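Long-range contact in dimeric protein of unknown function and ferredoxin-like fold (PDB 3FMB), which is of unknown function but forms a dimer of ferredoxin-like subunits belonging to the stress-responsive A/B barrel family: residues Lys38-Glu50 and Val64-Leu78. Numbering follows the deposited sequence. Where two conformers were deposited one is given.
With EDO (1,2-ethanediol), chain D.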
loop_
_atom_site.group_PDB
_atom_site.type_symbol
_atom_site.label_atom_id
_atom_site.label_comp_id
_atom_site.label_asym_id
_atom_site.label_seq_id
_atom_site.Cartn_x
_atom_site.Cartn_y
_atom_site.Cartn_z
ATOM N N LYS A 38 -6.404 6.161 18.839
ATOM C CA LYS A 38 -5.970 5.583 17.573
ATOM C C LYS A 38 -6.977 4.575 17.050
ATOM O O LYS A 38 -7.381 4.652 15.877
ATOM C CB LYS A 38 -4.618 4.892 17.689
ATOM C CG LYS A 38 -3.450 5.836 17.820
ATOM C CD LYS A 38 -2.138 5.058 17.682
ATOM C CE LYS A 38 -0.952 5.957 17.874
ATOM N NZ LYS A 38 0.289 5.197 18.068
ATOM N N LEU A 39 -7.430 3.701 17.942
ATOM C CA LEU A 39 -8.402 2.672 17.578
ATOM C C LEU A 39 -9.749 3.242 17.114
ATOM O O LEU A 39 -10.316 2.758 16.146
ATOM C CB LEU A 39 -8.580 1.676 18.722
ATOM C CG LEU A 39 -9.515 0.495 18.445
ATOM C CD1 LEU A 39 -9.007 -0.304 17.233
ATOM C CD2 LEU A 39 -9.637 -0.376 19.678
ATOM N N VAL A 40 -10.262 4.256 17.823
ATOM C CA VAL A 40 -11.511 4.906 17.472
ATOM C C VAL A 40 -11.410 5.500 16.071
ATOM O O VAL A 40 -12.290 5.294 15.233
ATOM C CB VAL A 40 -11.905 6.007 18.510
ATOM C CG1 VAL A 40 -13.018 6.966 17.949
ATOM C CG2 VAL A 40 -12.308 5.342 19.859
ATOM N N VAL A 41 -10.333 6.231 15.839
ATOM C CA VAL A 41 -10.059 6.815 14.532
ATOM C C VAL A 41 -9.945 5.768 13.420
ATOM O O VAL A 41 -10.562 5.918 12.369
ATOM C CB VAL A 41 -8.775 7.665 14.595
ATOM C CG1 VAL A 41 -8.307 8.060 13.168
ATOM C CG2 VAL A 41 -9.025 8.919 15.469
HETATM N N MSE A 42 -9.154 4.716 13.672
HETATM C CA MSE A 42 -8.971 3.619 12.705
HETATM C C MSE A 42 -10.290 2.959 12.323
HETATM O O MSE A 42 -10.592 2.813 11.134
HETATM C CB MSE A 42 -7.990 2.586 13.274
HETATM C CG MSE A 42 -6.537 3.107 13.333
HETATM SE SE MSE A 42 -5.391 2.123 14.471
HETATM C CE MSE A 42 -5.350 0.403 13.565
ATOM N N ASN A 43 -11.076 2.573 13.323
ATOM C CA ASN A 43 -12.391 1.969 13.098
ATOM C C ASN A 43 -13.326 2.936 12.359
ATOM O O ASN A 43 -13.966 2.568 11.364
ATOM C CB ASN A 43 -13.015 1.490 14.424
ATOM C CG ASN A 43 -12.372 0.212 14.978
ATOM O OD1 ASN A 43 -11.794 -0.564 14.250
ATOM N ND2 ASN A 43 -12.517 -0.006 16.283
ATOM N N SER A 44 -13.395 4.179 12.809
ATOM C CA SER A 44 -14.295 5.143 12.185
ATOM C C SER A 44 -13.957 5.379 10.702
ATOM O O SER A 44 -14.857 5.415 9.855
ATOM C CB SER A 44 -14.301 6.470 12.945
ATOM O OG SER A 44 -14.925 6.291 14.185
ATOM N N PHE A 45 -12.662 5.523 10.411
ATOM C CA PHE A 45 -12.143 5.701 9.047
ATOM C C PHE A 45 -12.469 4.499 8.177
ATOM O O PHE A 45 -12.984 4.662 7.103
ATOM C CB PHE A 45 -10.639 5.902 9.079
ATOM C CG PHE A 45 -10.029 6.113 7.721
ATOM C CD1 PHE A 45 -10.246 7.311 7.030
ATOM C CD2 PHE A 45 -9.276 5.127 7.109
ATOM C CE1 PHE A 45 -9.681 7.523 5.781
ATOM C CE2 PHE A 45 -8.705 5.358 5.832
ATOM C CZ PHE A 45 -8.936 6.565 5.199
ATOM N N LYS A 46 -12.199 3.295 8.677
ATOM C CA LYS A 46 -12.506 2.057 7.929
ATOM C C LYS A 46 -13.984 2.010 7.547
ATOM O O LYS A 46 -14.306 1.754 6.385
ATOM C CB LYS A 46 -12.155 0.818 8.744
ATOM C CG LYS A 46 -12.606 -0.532 8.153
ATOM C CD LYS A 46 -11.939 -1.664 8.930
ATOM C CE LYS A 46 -12.492 -3.000 8.588
ATOM N NZ LYS A 46 -12.104 -3.282 7.262
ATOM N N GLU A 47 -14.862 2.251 8.521
ATOM C CA GLU A 47 -16.310 2.263 8.286
ATOM C C GLU A 47 -16.719 3.304 7.245
ATOM O O GLU A 47 -17.560 3.022 6.393
ATOM C CB GLU A 47 -17.064 2.535 9.593
ATOM C CG GLU A 47 -18.577 2.392 9.497
ATOM C CD GLU A 47 -19.298 2.946 10.725
ATOM O OE1 GLU A 47 -20.078 2.192 11.342
ATOM O OE2 GLU A 47 -19.084 4.137 11.074
ATOM N N ALA A 48 -16.136 4.499 7.335
ATOM C CA ALA A 48 -16.493 5.621 6.454
ATOM C C ALA A 48 -16.052 5.355 5.014
ATOM O O ALA A 48 -16.823 5.602 4.078
ATOM C CB ALA A 48 -15.889 6.946 6.984
ATOM N N ILE A 49 -14.828 4.853 4.845
ATOM C CA ILE A 49 -14.319 4.507 3.509
ATOM C C ILE A 49 -15.119 3.387 2.866
ATOM O O ILE A 49 -15.483 3.450 1.679
ATOM C CB ILE A 49 -12.824 4.137 3.536
ATOM C CG1 ILE A 49 -11.976 5.377 3.911
ATOM C CG2 ILE A 49 -12.395 3.545 2.166
ATOM C CD1 ILE A 49 -11.973 6.583 2.865
ATOM N N GLU A 50 -15.434 2.367 3.652
ATOM C CA GLU A 50 -16.107 1.203 3.130
ATOM C C GLU A 50 -17.592 1.476 2.759
ATOM O O GLU A 50 -18.147 0.748 1.961
ATOM C CB GLU A 50 -15.866 0.002 4.067
ATOM C CG GLU A 50 -14.363 -0.408 3.984
ATOM C CD GLU A 50 -13.964 -1.660 4.772
ATOM O OE1 GLU A 50 -14.749 -2.085 5.631
ATOM O OE2 GLU A 50 -12.860 -2.227 4.513
ATOM N N VAL A 64 -10.349 -1.058 3.478
ATOM C CA VAL A 64 -9.401 -0.519 4.457
ATOM C C VAL A 64 -8.929 -1.662 5.352
ATOM O O VAL A 64 -9.753 -2.386 5.914
ATOM C CB VAL A 64 -10.020 0.626 5.282
ATOM C CG1 VAL A 64 -9.120 0.994 6.473
ATOM C CG2 VAL A 64 -10.280 1.831 4.344
ATOM N N GLY A 65 -7.615 -1.782 5.465
ATOM C CA GLY A 65 -6.975 -2.769 6.311
ATOM C C GLY A 65 -6.330 -2.103 7.508
ATOM O O GLY A 65 -5.664 -1.100 7.395
ATOM N N LEU A 66 -6.565 -2.674 8.679
ATOM C CA LEU A 66 -5.944 -2.190 9.913
ATOM C C LEU A 66 -4.790 -3.131 10.300
ATOM O O LEU A 66 -4.954 -4.356 10.328
ATOM C CB LEU A 66 -7.019 -2.079 11.024
ATOM C CG LEU A 66 -8.222 -1.167 10.748
ATOM C CD1 LEU A 66 -9.074 -1.062 12.010
ATOM C CD2 LEU A 66 -7.684 0.201 10.230
ATOM N N ASN A 67 -3.593 -2.564 10.509
ATOM C CA ASN A 67 -2.423 -3.351 10.727
ATOM C C ASN A 67 -2.524 -4.330 11.894
ATOM O O ASN A 67 -2.926 -3.957 12.996
ATOM C CB ASN A 67 -1.231 -2.445 10.966
ATOM C CG ASN A 67 0.028 -3.226 11.178
ATOM O OD1 ASN A 67 0.394 -4.061 10.353
ATOM N ND2 ASN A 67 0.661 -3.013 12.320
HETATM N N MSE A 68 -2.111 -5.562 11.654
HETATM C CA MSE A 68 -2.119 -6.599 12.699
HETATM C C MSE A 68 -0.747 -7.231 12.921
HETATM O O MSE A 68 -0.649 -8.306 13.533
HETATM C CB MSE A 68 -3.184 -7.663 12.413
HETATM C CG MSE A 68 -3.307 -8.124 10.997
HETATM SE SE MSE A 68 -1.862 -9.140 10.276
HETATM C CE MSE A 68 -2.349 -10.935 10.927
ATOM N N ASN A 69 0.291 -6.602 12.357
ATOM C CA ASN A 69 1.675 -6.941 12.617
ATOM C C ASN A 69 2.371 -5.928 13.556
ATOM O O ASN A 69 2.659 -4.809 13.202
ATOM C CB ASN A 69 2.433 -7.079 11.309
ATOM C CG ASN A 69 3.829 -7.644 11.490
ATOM O OD1 ASN A 69 4.345 -7.767 12.616
ATOM N ND2 ASN A 69 4.445 -8.016 10.385
ATOM N N PRO A 70 2.677 -6.344 14.791
ATOM C CA PRO A 70 3.250 -5.392 15.742
ATOM C C PRO A 70 4.686 -5.021 15.420
ATOM O O PRO A 70 5.215 -4.027 15.960
ATOM C CB PRO A 70 3.164 -6.139 17.071
ATOM C CG PRO A 70 3.216 -7.553 16.704
ATOM C CD PRO A 70 2.493 -7.667 15.381
ATOM N N GLY A 71 5.280 -5.767 14.484
ATOM C CA GLY A 71 6.577 -5.404 13.904
ATOM C C GLY A 71 6.543 -4.252 12.921
ATOM O O GLY A 71 7.589 -3.721 12.576
ATOM N N GLU A 72 5.353 -3.865 12.464
ATOM C CA GLU A 72 5.192 -2.737 11.557
ATOM C C GLU A 72 4.639 -1.533 12.310
ATOM O O GLU A 72 4.015 -1.688 13.340
ATOM C CB GLU A 72 4.287 -3.139 10.378
ATOM C CG GLU A 72 4.853 -4.325 9.594
ATOM C CD GLU A 72 6.185 -4.000 8.886
ATOM O OE1 GLU A 72 6.603 -2.821 8.868
ATOM O OE2 GLU A 72 6.815 -4.946 8.354
ATOM N N THR A 73 4.884 -0.340 11.799
ATOM C CA THR A 73 4.511 0.888 12.501
ATOM C C THR A 73 3.445 1.760 11.824
ATOM O O THR A 73 3.031 2.754 12.388
ATOM C CB THR A 73 5.752 1.760 12.773
ATOM O OG1 THR A 73 6.315 2.201 11.539
ATOM C CG2 THR A 73 6.809 0.967 13.655
ATOM N N TRP A 74 3.018 1.407 10.617
ATOM C CA TRP A 74 1.944 2.114 9.940
ATOM C C TRP A 74 0.660 1.438 10.327
ATOM O O TRP A 74 0.637 0.232 10.598
ATOM C CB TRP A 74 2.155 2.141 8.418
ATOM C CG TRP A 74 3.348 3.018 8.088
ATOM C CD1 TRP A 74 4.635 2.856 8.493
ATOM C CD2 TRP A 74 3.322 4.221 7.316
ATOM N NE1 TRP A 74 5.416 3.890 8.043
ATOM C CE2 TRP A 74 4.636 4.741 7.305
ATOM C CE3 TRP A 74 2.319 4.916 6.663
ATOM C CZ2 TRP A 74 4.975 5.922 6.620
ATOM C CZ3 TRP A 74 2.641 6.097 6.018
ATOM C CH2 TRP A 74 3.971 6.585 5.984
ATOM N N ASN A 75 -0.407 2.215 10.446
ATOM C CA ASN A 75 -1.634 1.710 11.073
ATOM C C ASN A 75 -2.757 1.309 10.123
ATOM O O ASN A 75 -3.554 0.421 10.424
ATOM C CB ASN A 75 -2.240 2.748 12.073
ATOM C CG ASN A 75 -1.189 3.493 12.880
ATOM O OD1 ASN A 75 -0.625 4.451 12.403
ATOM N ND2 ASN A 75 -0.968 3.080 14.092
ATOM N N ILE A 76 -2.842 1.989 9.005
ATOM C CA ILE A 76 -3.984 1.900 8.130
ATOM C C ILE A 76 -3.539 1.756 6.666
ATOM O O ILE A 76 -2.657 2.516 6.197
ATOM C CB ILE A 76 -4.882 3.192 8.219
ATOM C CG1 ILE A 76 -5.407 3.456 9.654
ATOM C CG2 ILE A 76 -6.033 3.083 7.166
ATOM C CD1 ILE A 76 -6.003 4.923 9.827
ATOM N N ALA A 77 -4.179 0.829 5.945
ATOM C CA ALA A 77 -3.966 0.663 4.516
ATOM C C ALA A 77 -5.308 0.887 3.816
ATOM O O ALA A 77 -6.341 0.376 4.275
ATOM C CB ALA A 77 -3.464 -0.743 4.191
ATOM N N LEU A 78 -5.278 1.633 2.712
ATOM C CA LEU A 78 -6.404 1.742 1.803
ATOM C C LEU A 78 -5.965 1.145 0.467
ATOM O O LEU A 78 -4.936 1.533 -0.110
ATOM C CB LEU A 78 -6.777 3.205 1.640
ATOM C CG LEU A 78 -8.055 3.489 0.826
ATOM C CD1 LEU A 78 -8.737 4.740 1.457
ATOM C CD2 LEU A 78 -7.677 3.693 -0.679
HETATM C C1 EDO D . 1.587 -0.322 15.350
HETATM O O1 EDO D . 2.116 -1.631 15.192
HETATM C C2 EDO D . 0.922 0.109 14.042
HETATM O O2 EDO D . -0.267 -0.620 13.788
HETATM O O HOH W 1 1.040 5.394 15.284
#
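The ring of Phe-45 meets Ile-76, Val-64 and Leu-78 obliquely: its CE2 lies 3.8 Å from Ile-76 CG2, while CZ reaches Leu-78 CD1. One ring face is covered from within the helix by Ile-49 CG1, offset toward the rim. A chi1 of -179°, with CG anti to the backbone N, carries the ring in among the strand side chains. The carboxylate of Glu-50 works mainly through OE2. This oxygen takes the Val-64 N-H on its anti side at 3.0 Å, in an almost straight bond (177°), and the ammonium of Lys-46 on its syn side, both donors arriving from the same face of the carboxylate. Lys-46 slides past Val-64 and bends at its last torsion (chi4 68°), which brings NZ 2.9 Å from Val-64 O. Both backbone polar atoms of Val-64 are thus held by a salt-bridged pair one helical turn apart. Beside this polar grip the packing is tight, Ile-49 CG2 pressing to 3.5 Å from Val-64 CG2. Toward the N-terminal end of the segment, selenomethionine Met-42 lays CG 3.9 Å from Ile-76 CG1, and its CE comes 3.6 Å from Asn-75 O. A water joins Lys-38 NZ to Asn-75 ND2; Asn-75 OD1 bonds to Leu-29 N. Helical residues 38-50 run nearly antiparallel to strand residues 64-66 and nearly parallel to 76-78, across one face of the ferredoxin-like sheet. Leu-104 packs against Phe-45 and Ile-76, helix 95-102 against Ile-49, and the hairpin loop beyond reaches the second subunit, where Glu-72 forms a salt bridge with Arg-111 of that subunit.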